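Local coordinates for protein Cow rumen GH26 endo-mannanase (Metagenome, PDB 6UEH) that hydrolyses internal beta-1,4-linkages of mannans, probably including galactomannan, with a GH26 catalytic barrel that carries a calcium-binding accessory domain, at residues Y43-P48 with Y120-F125; A65-I70 with P92-W97; I80-I85 with G110-S115. All coordinates share one frame; numbering follows the deposited sequence.

Contact 1. Residues Y43-P48 with Y120-F125; sequences YLTNAP and YGYAEF
Thr-45 leans over one face of the Tyr-122 ring: its CB is 4.1 Å from the ring centroid, an off-centre CH-pi contact 30° from the normal, and its O lies over the same ring. The methyl CG2 of Thr-45 also rests over the centre of one face of the Tyr-43 ring, so a single threonine serves both aromatics. At the edges, Tyr-43 OH comes 3.5 Å from Tyr-122 CD1, in the plane of the latter ring, while Ala-123 O lies in the plane of the Tyr-43 ring. Tyr-43 CG stands anti to the backbone N (chi1 -176°); the ring and the Glu-124 side chain lie side by side, with Glu-124 OE2 3.3 Å from Tyr-43 CE1. Next to the rings the backbones pair antiparallel. Leu-44 N donates to Ala-123 O at 3.1 Å, and Leu-44 O receives Ala-123 N at 3.2 Å and, weakly, Tyr-122 N at 2.7 Å; Tyr-122, with positive phi (51°), and Ala-123 both face Leu-44, a G1 beta bulge. On the sheet face of Leu-44 and Ala-123, Leu-44 CD2 packs 3.6 Å from Phe-125 CE1. Strand 42-44 thus borders strand 123-132, which also pairs with strand 59-69, while Arg-76 and Gln-78 of strand 76-82 bind Gly-121 O.

Contact 2. Residues A65-I70 with P92-W97; sequences AKVAQI and PYYDTW
The Tyr-93 ring meets the backbone of Gln-69 and Ile-70. Its CB is 4.1 Å from Gln-69 O; CG, placed anti to the backbone N (chi1 179°), is 3.8 Å from Gln-69 O, and CD1 is nearer still to Gln-69 O at 3.4 Å. One atom further, CE1 reaches Ile-70 CA at 3.5 Å, and it also approaches Ile-70 CB and O. Beyond the ring, OH has a weak hydrogen bond to Lys-73 NZ. An alanine here would probably leave the backbone of Gln-69 and Ile-70 without its aromatic neighbour, open a gap beside Ile-70, and take from Lys-73 its weak bond to the hydroxyl. The backbone pairing beside this ring is short: Gln-69 and Tyr-94 form one antiparallel hydrogen-bonded pair, in which Gln-69 N meets Tyr-94 O at 2.9 Å with an angle of 167° at the hydrogen, and Tyr-94 N returns a bond to Gln-69 O. Residues 95 and 96 then turn a corner, so that the chain leaves strand 85-94 in one sheet of the CBM6-type beta-sandwich and enters strand 97-107 in the other; strand 59-69 borders both limbs. Ahead of the corner, Pro-92 O receives a weak bond from Gln-69 NE2 at 3.3 Å; the Gln-69 chain is bent at chi2 (-79°), which places CD, and OE1 has its stronger partner in Asp-72 N. After the corner, the Trp-97 ring meets the backbone at Val-67 and Ala-68, with CE3 3.6 Å from Val-67 C and CZ3 near Ala-68 N and CB. Lys-66 passes the same residue obliquely, its CG 3.8 Å from Trp-97 CB, before NZ forms a salt bridge with Asp-99.

Contact 3. Residues I80-I85 with G110-S115; sequences ISVNGI and GANKVS
Asn-83 exchanges two hydrogen bonds with Lys-113, one through its backbone and one through its amide. Asn-83 N donates to Lys-113 O at 2.8 Å, and Lys-113 N donates to Asn-83 OD1 at 3.0 Å; the latter is nearly straight (168°), but its donor stands above the amide plane, 48° out of it. The side chain thereby prolongs the pairing beyond the last strand residue, Val-82, where a type II' turn from Val-82 to Ile-85 carries the chain back; Asn-83, with positive phi (53°), is its first corner residue. A water donates to Asn-83 OD1 at 2.9 Å. Further along, Ser-81 and Ser-115 form an antiparallel hydrogen-bonded pair: Ser-81 N to Ser-115 O and Ser-115 N to Ser-81 O, both 2.8 Å. Ser-81 OG is hydrogen-bonded to Asp-86 OD1. On the other face lie Val-82 and Val-114; Ile-80 CD1 approaches Val-114 CG1 at 4.3 Å, and Val-82 CG1 comes 4.0 Å from Asn-112 OD1, while Asn-112 ND2 bonds to Asn-108 O. Strands 76-82 and 110-117 are the inner members of a four-stranded antiparallel sheet, flanked by 85-94 and 49-55; Ile-80 packs on Phe-102 and Val-82 on Leu-107 of strand 97-107 in the five-stranded sheet.

All three contacts lie in the CBM6-type accessory domain, not in the parallel barrel of the GH26 domain. Contacts 1 and 2 touch, with centres about 12 Å apart: Glu-124 N is 2.8 Å from Ala-68 O, a probable hydrogen bond between neighbouring strands of one sheet. Contact 3 belongs to the other sheet, its centre about 17 Å from that of contact 1 and about 23 Å from that of contact 2, and touches neither; strand 85-94, beside 76-82, connects it with contact 2. The bound calcium is about 8 Å from the Phe-125 side chain and about 7 Å from that of Trp-97; its ligand Asp-126 directly follows Phe-125 and is packed on by Trp-97.

Contact 1. Residues Y43-P48 with Y120-F125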
loop_
_atom_site.group_PDB
_atom_site.type_symbol
_atom_site.label_atom_id
_atom_site.label_comp_id
_atom_site.label_asym_id
_atom_site.label_seq_id
_atom_site.Cartn_x
_atom_site.Cartn_y
_atom_site.Cartn_z
ATOM N N TYR A 43 -2.347 3.753 36.326
ATOM C CA TYR A 43 -3.291 2.714 35.942
ATOM C C TYR A 43 -4.383 3.352 35.095
ATOM O O TYR A 43 -5.324 3.947 35.619
ATOM C CB TYR A 43 -3.885 2.024 37.174
ATOM C CG TYR A 43 -4.803 0.851 36.876
ATOM C CD1 TYR A 43 -4.714 0.142 35.680
ATOM C CD2 TYR A 43 -5.764 0.455 37.799
ATOM C CE1 TYR A 43 -5.558 -0.930 35.419
ATOM C CE2 TYR A 43 -6.606 -0.609 37.550
ATOM C CZ TYR A 43 -6.504 -1.297 36.360
ATOM O OH TYR A 43 -7.352 -2.356 36.124
ATOM N N LEU A 44 -4.226 3.248 33.782
ATOM C CA LEU A 44 -5.196 3.778 32.833
ATOM C C LEU A 44 -6.431 2.895 32.814
ATOM O O LEU A 44 -6.362 1.764 32.354
ATOM C CB LEU A 44 -4.576 3.860 31.435
ATOM C CG LEU A 44 -5.473 4.173 30.234
ATOM C CD1 LEU A 44 -5.861 5.625 30.224
ATOM C CD2 LEU A 44 -4.783 3.804 28.927
ATOM N N THR A 45 -7.556 3.393 33.319
ATOM C CA THR A 45 -8.785 2.602 33.306
ATOM C C THR A 45 -9.772 3.120 32.263
ATOM O O THR A 45 -9.697 2.733 31.094
ATOM C CB THR A 45 -9.469 2.572 34.696
ATOM O OG1 THR A 45 -9.604 3.905 35.204
ATOM C CG2 THR A 45 -8.649 1.734 35.677
ATOM N N ASN A 46 -10.692 3.987 32.679
ATOM C CA ASN A 46 -11.688 4.531 31.758
ATOM C C ASN A 46 -11.554 6.039 31.546
ATOM O O ASN A 46 -12.497 6.698 31.106
ATOM C CB ASN A 46 -13.106 4.206 32.248
ATOM C CG ASN A 46 -13.397 4.766 33.628
ATOM O OD1 ASN A 46 -12.544 5.398 34.255
ATOM N ND2 ASN A 46 -14.613 4.539 34.109
ATOM N N ALA A 47 -10.381 6.580 31.856
ATOM C CA ALA A 47 -10.116 8.002 31.664
ATOM C C ALA A 47 -8.683 8.206 31.184
ATOM O O ALA A 47 -7.777 7.516 31.643
ATOM C CB ALA A 47 -10.364 8.770 32.950
ATOM N N PRO A 48 -8.474 9.164 30.266
ATOM C CA PRO A 48 -7.157 9.341 29.644
ATOM C C PRO A 48 -6.087 9.895 30.583
ATOM O O PRO A 48 -6.396 10.534 31.590
ATOM C CB PRO A 48 -7.438 10.340 28.517
ATOM C CG PRO A 48 -8.605 11.123 29.005
ATOM C CD PRO A 48 -9.457 10.136 29.757
ATOM N N TYR A 120 -8.698 0.475 24.486
ATOM C CA TYR A 120 -9.747 0.195 25.466
ATOM C C TYR A 120 -9.281 0.315 26.920
ATOM O O TYR A 120 -9.970 -0.133 27.836
ATOM C CB TYR A 120 -10.315 -1.209 25.234
ATOM C CG TYR A 120 -10.992 -1.383 23.894
ATOM C CD1 TYR A 120 -11.773 -0.373 23.352
ATOM C CD2 TYR A 120 -10.848 -2.560 23.169
ATOM C CE1 TYR A 120 -12.394 -0.527 22.129
ATOM C CE2 TYR A 120 -11.464 -2.725 21.946
ATOM C CZ TYR A 120 -12.236 -1.705 21.430
ATOM O OH TYR A 120 -12.851 -1.865 20.210
ATOM N N GLY A 121 -8.115 0.913 27.132
ATOM C CA GLY A 121 -7.622 1.148 28.479
ATOM C C GLY A 121 -7.334 -0.106 29.286
ATOM O O GLY A 121 -7.087 -1.175 28.726
ATOM N N TYR A 122 -7.376 0.038 30.609
ATOM C CA TYR A 122 -7.040 -1.028 31.555
ATOM C C TYR A 122 -5.685 -1.649 31.234
ATOM O O TYR A 122 -5.555 -2.854 30.995
ATOM C CB TYR A 122 -8.159 -2.065 31.602
ATOM C CG TYR A 122 -9.409 -1.455 32.192
ATOM C CD1 TYR A 122 -9.579 -1.368 33.567
ATOM C CD2 TYR A 122 -10.391 -0.910 31.376
ATOM C CE1 TYR A 122 -10.710 -0.788 34.113
ATOM C CE2 TYR A 122 -11.524 -0.325 31.911
ATOM C CZ TYR A 122 -11.678 -0.267 33.280
ATOM O OH TYR A 122 -12.803 0.312 33.814
ATOM N N ALA A 123 -4.682 -0.777 31.227
ATOM C CA ALA A 123 -3.286 -1.156 31.082
ATOM C C ALA A 123 -2.455 -0.268 32.002
ATOM O O ALA A 123 -2.914 0.789 32.437
ATOM C CB ALA A 123 -2.830 -1.022 29.640
ATOM N N GLU A 124 -1.233 -0.693 32.292
ATOM C CA GLU A 124 -0.400 0.009 33.260
ATOM C C GLU A 124 0.764 0.701 32.568
ATOM O O GLU A 124 1.361 0.152 31.643
ATOM C CB GLU A 124 0.112 -0.962 34.329
ATOM C CG GLU A 124 -0.989 -1.629 35.156
ATOM C CD GLU A 124 -1.754 -2.692 34.384
ATOM O OE1 GLU A 124 -1.112 -3.627 33.859
ATOM O OE2 GLU A 124 -2.998 -2.589 34.289
ATOM N N PHE A 125 1.083 1.911 33.021
ATOM C CA PHE A 125 2.160 2.696 32.434
ATOM C C PHE A 125 3.131 3.171 33.512
ATOM O O PHE A 125 2.755 3.927 34.406
ATOM C CB PHE A 125 1.592 3.892 31.664
ATOM C CG PHE A 125 0.732 3.507 30.498
ATOM C CD1 PHE A 125 -0.592 3.140 30.684
ATOM C CD2 PHE A 125 1.244 3.511 29.211
ATOM C CE1 PHE A 125 -1.383 2.781 29.613
ATOM C CE2 PHE A 125 0.454 3.154 28.135
ATOM C CZ PHE A 125 -0.863 2.790 28.337
HETATM O O HOH W 1 -11.305 1.998 29.147
#

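Contact 2. Residues A65-I70 with P92-W97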
loop_
_atom_site.group_PDB
_atom_site.type_symbol
_atom_site.label_atom_id
_atom_site.label_comp_id
_atom_site.label_asym_id
_atom_site.label_seq_id
_atom_site.Cartn_x
_atom_site.Cartn_y
_atom_site.Cartn_z
ATOM N N ALA A 65 6.935 3.205 25.730
ATOM C CA ALA A 65 6.529 3.245 27.126
ATOM C C ALA A 65 6.820 1.924 27.820
ATOM O O ALA A 65 6.764 0.858 27.203
ATOM C CB ALA A 65 5.050 3.592 27.240
ATOM N N LYS A 66 7.154 2.008 29.103
ATOM C CA LYS A 66 7.303 0.827 29.939
ATOM C C LYS A 66 5.928 0.468 30.478
ATOM O O LYS A 66 5.382 1.176 31.331
ATOM C CB LYS A 66 8.287 1.077 31.079
ATOM C CG LYS A 66 8.670 -0.176 31.846
ATOM C CD LYS A 66 9.776 -0.932 31.138
ATOM C CE LYS A 66 11.061 -0.119 31.123
ATOM N NZ LYS A 66 12.164 -0.839 30.430
ATOM N N VAL A 67 5.355 -0.615 29.968
ATOM C CA VAL A 67 3.963 -0.919 30.263
ATOM C C VAL A 67 3.746 -2.318 30.818
ATOM O O VAL A 67 4.657 -3.147 30.852
ATOM C CB VAL A 67 3.079 -0.774 29.006
ATOM C CG1 VAL A 67 3.272 0.595 28.371
ATOM C CG2 VAL A 67 3.393 -1.882 28.011
ATOM N N ALA A 68 2.521 -2.555 31.270
ATOM C CA ALA A 68 2.047 -3.884 31.605
ATOM C C ALA A 68 0.578 -3.955 31.217
ATOM O O ALA A 68 -0.068 -2.926 31.027
ATOM C CB ALA A 68 2.237 -4.182 33.082
ATOM N N GLN A 69 0.054 -5.167 31.093
ATOM C CA GLN A 69 -1.334 -5.354 30.692
ATOM C C GLN A 69 -1.787 -6.739 31.129
ATOM O O GLN A 69 -1.405 -7.741 30.525
ATOM C CB GLN A 69 -1.482 -5.172 29.178
ATOM C CG GLN A 69 -2.916 -5.036 28.686
ATOM C CD GLN A 69 -3.625 -6.371 28.582
ATOM O OE1 GLN A 69 -4.617 -6.614 29.268
ATOM N NE2 GLN A 69 -3.117 -7.247 27.721
ATOM N N ILE A 70 -2.594 -6.795 32.186
ATOM C CA ILE A 70 -2.933 -8.075 32.796
ATOM C C ILE A 70 -4.430 -8.390 32.796
ATOM O O ILE A 70 -4.858 -9.350 33.432
ATOM C CB ILE A 70 -2.432 -8.145 34.254
ATOM C CG1 ILE A 70 -3.089 -7.049 35.098
ATOM C CG2 ILE A 70 -0.917 -8.029 34.305
ATOM C CD1 ILE A 70 -2.802 -7.167 36.583
ATOM N N PRO A 92 0.030 -6.882 24.089
ATOM C CA PRO A 92 -0.104 -8.263 24.568
ATOM C C PRO A 92 -0.218 -8.345 26.087
ATOM O O PRO A 92 0.004 -7.354 26.783
ATOM C CB PRO A 92 1.190 -8.931 24.087
ATOM C CG PRO A 92 1.666 -8.079 22.953
ATOM C CD PRO A 92 1.269 -6.681 23.319
ATOM N N TYR A 93 -0.572 -9.522 26.591
ATOM C CA TYR A 93 -0.550 -9.764 28.025
ATOM C C TYR A 93 0.876 -9.635 28.548
ATOM O O TYR A 93 1.754 -10.422 28.185
ATOM C CB TYR A 93 -1.118 -11.147 28.349
ATOM C CG TYR A 93 -1.111 -11.495 29.821
ATOM C CD1 TYR A 93 -2.151 -11.101 30.652
ATOM C CD2 TYR A 93 -0.071 -12.231 30.377
ATOM C CE1 TYR A 93 -2.154 -11.422 31.996
ATOM C CE2 TYR A 93 -0.065 -12.557 31.720
ATOM C CZ TYR A 93 -1.108 -12.149 32.525
ATOM O OH TYR A 93 -1.106 -12.471 33.861
ATOM N N TYR A 94 1.101 -8.626 29.381
ATOM C CA TYR A 94 2.396 -8.412 30.021
ATOM C C TYR A 94 2.212 -8.352 31.530
ATOM O O TYR A 94 1.636 -7.393 32.039
ATOM C CB TYR A 94 3.048 -7.112 29.535
ATOM C CG TYR A 94 3.526 -7.116 28.100
ATOM C CD1 TYR A 94 4.105 -8.246 27.535
ATOM C CD2 TYR A 94 3.406 -5.977 27.313
ATOM C CE1 TYR A 94 4.545 -8.240 26.222
ATOM C CE2 TYR A 94 3.842 -5.961 26.007
ATOM C CZ TYR A 94 4.410 -7.092 25.464
ATOM O OH TYR A 94 4.843 -7.067 24.158
ATOM N N ASP A 95 2.702 -9.362 32.245
ATOM C CA ASP A 95 2.554 -9.395 33.698
ATOM C C ASP A 95 3.794 -8.826 34.385
ATOM O O ASP A 95 3.892 -8.805 35.613
ATOM C CB ASP A 95 2.274 -10.824 34.180
ATOM C CG ASP A 95 3.471 -11.751 34.031
ATOM O OD1 ASP A 95 4.423 -11.423 33.290
ATOM O OD2 ASP A 95 3.449 -12.832 34.655
ATOM N N THR A 96 4.733 -8.371 33.563
ATOM C CA THR A 96 5.984 -7.776 34.015
ATOM C C THR A 96 6.219 -6.521 33.182
ATOM O O THR A 96 5.768 -6.450 32.039
ATOM C CB THR A 96 7.168 -8.755 33.859
ATOM O OG1 THR A 96 6.814 -10.024 34.419
ATOM C CG2 THR A 96 8.413 -8.231 34.557
ATOM N N TRP A 97 6.899 -5.528 33.748
ATOM C CA TRP A 97 7.154 -4.283 33.028
ATOM C C TRP A 97 7.908 -4.546 31.727
ATOM O O TRP A 97 8.965 -5.176 31.723
ATOM C CB TRP A 97 7.928 -3.298 33.905
ATOM C CG TRP A 97 7.146 -2.837 35.085
ATOM C CD1 TRP A 97 7.433 -3.060 36.401
ATOM C CD2 TRP A 97 5.924 -2.087 35.062
ATOM N NE1 TRP A 97 6.470 -2.487 37.198
ATOM C CE2 TRP A 97 5.533 -1.885 36.401
ATOM C CE3 TRP A 97 5.125 -1.564 34.037
ATOM C CZ2 TRP A 97 4.379 -1.181 36.742
ATOM C CZ3 TRP A 97 3.978 -0.867 34.379
ATOM C CH2 TRP A 97 3.615 -0.683 35.719
#

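Contact 3. Residues I80-I85 with G110-S115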
loop_
_atom_site.group_PDB
_atom_site.type_symbol
_atom_site.label_atom_id
_atom_site.label_comp_id
_atom_site.label_asym_id
_atom_site.label_seq_id
_atom_site.Cartn_x
_atom_site.Cartn_y
_atom_site.Cartn_z
ATOM N N ILE A 80 -2.839 5.492 21.524
ATOM C CA ILE A 80 -2.025 6.676 21.756
ATOM C C ILE A 80 -2.539 7.775 20.837
ATOM O O ILE A 80 -2.977 7.511 19.716
ATOM C CB ILE A 80 -0.514 6.413 21.527
ATOM C CG1 ILE A 80 0.315 7.624 21.978
ATOM C CG2 ILE A 80 -0.229 6.035 20.074
ATOM C CD1 ILE A 80 1.809 7.374 22.001
ATOM N N SER A 81 -2.518 9.007 21.328
ATOM C CA SER A 81 -3.124 10.109 20.607
ATOM C C SER A 81 -2.240 11.344 20.639
ATOM O O SER A 81 -1.718 11.719 21.689
ATOM C CB SER A 81 -4.502 10.425 21.194
ATOM O OG SER A 81 -5.114 11.510 20.524
ATOM N N VAL A 82 -2.062 11.963 19.478
ATOM C CA VAL A 82 -1.354 13.230 19.396
ATOM C C VAL A 82 -2.347 14.311 19.008
ATOM O O VAL A 82 -2.831 14.346 17.873
ATOM C CB VAL A 82 -0.200 13.187 18.386
ATOM C CG1 VAL A 82 0.466 14.551 18.292
ATOM C CG2 VAL A 82 0.810 12.122 18.789
ATOM N N ASN A 83 -2.638 15.186 19.965
ATOM C CA ASN A 83 -3.700 16.172 19.838
ATOM C C ASN A 83 -5.009 15.486 19.457
ATOM O O ASN A 83 -5.564 14.734 20.258
ATOM C CB ASN A 83 -3.311 17.260 18.832
ATOM C CG ASN A 83 -2.222 18.181 19.370
ATOM O OD1 ASN A 83 -2.232 18.547 20.546
ATOM N ND2 ASN A 83 -1.274 18.548 18.514
ATOM N N GLY A 84 -5.490 15.714 18.240
ATOM C CA GLY A 84 -6.770 15.159 17.832
ATOM C C GLY A 84 -6.712 13.832 17.091
ATOM O O GLY A 84 -7.752 13.259 16.757
ATOM N N ILE A 85 -5.505 13.337 16.837
ATOM C CA ILE A 85 -5.325 12.145 16.009
ATOM C C ILE A 85 -5.030 10.907 16.852
ATOM O O ILE A 85 -4.170 10.943 17.730
ATOM C CB ILE A 85 -4.189 12.352 14.988
ATOM C CG1 ILE A 85 -4.420 13.642 14.196
ATOM C CG2 ILE A 85 -4.078 11.157 14.051
ATOM C CD1 ILE A 85 -3.312 13.969 13.217
ATOM N N GLY A 110 4.719 23.912 17.916
ATOM C CA GLY A 110 4.044 24.351 19.121
ATOM C C GLY A 110 3.721 23.208 20.066
ATOM O O GLY A 110 4.420 22.196 20.098
ATOM N N ALA A 111 2.647 23.372 20.831
ATOM C CA ALA A 111 2.278 22.409 21.860
ATOM C C ALA A 111 1.602 21.173 21.275
ATOM O O ALA A 111 0.809 21.268 20.337
ATOM C CB ALA A 111 1.370 23.069 22.891
ATOM N N ASN A 112 1.927 20.013 21.834
ATOM C CA ASN A 112 1.302 18.759 21.431
ATOM C C ASN A 112 0.858 17.960 22.649
ATOM O O ASN A 112 1.680 17.580 23.482
ATOM C CB ASN A 112 2.259 17.918 20.581
ATOM C CG ASN A 112 2.575 18.560 19.245
ATOM O OD1 ASN A 112 1.949 18.250 18.230
ATOM N ND2 ASN A 112 3.551 19.464 19.237
ATOM N N LYS A 113 -0.442 17.712 22.755
ATOM C CA LYS A 113 -0.947 16.880 23.837
ATOM C C LYS A 113 -0.832 15.417 23.446
ATOM O O LYS A 113 -1.517 14.957 22.535
ATOM C CB LYS A 113 -2.397 17.232 24.173
ATOM C CG LYS A 113 -2.956 16.451 25.357
ATOM C CD LYS A 113 -4.376 16.889 25.691
ATOM C CE LYS A 113 -4.867 16.237 26.976
ATOM N NZ LYS A 113 -6.248 16.661 27.330
ATOM N N VAL A 114 0.052 14.693 24.121
ATOM C CA VAL A 114 0.181 13.261 23.899
ATOM C C VAL A 114 -0.641 12.520 24.942
ATOM O O VAL A 114 -0.393 12.650 26.141
ATOM C CB VAL A 114 1.647 12.800 23.967
ATOM C CG1 VAL A 114 1.752 11.319 23.618
ATOM C CG2 VAL A 114 2.507 13.641 23.030
ATOM N N SER A 115 -1.621 11.748 24.485
ATOM C CA SER A 115 -2.529 11.062 25.397
ATOM C C SER A 115 -2.557 9.556 25.186
ATOM O O SER A 115 -2.367 9.064 24.074
ATOM C CB SER A 115 -3.954 11.606 25.245
ATOM O OG SER A 115 -4.008 12.996 25.500
HETATM O O HOH W 2 -4.075 13.941 22.860
HETATM O O HOH W 3 -1.867 20.825 22.311
#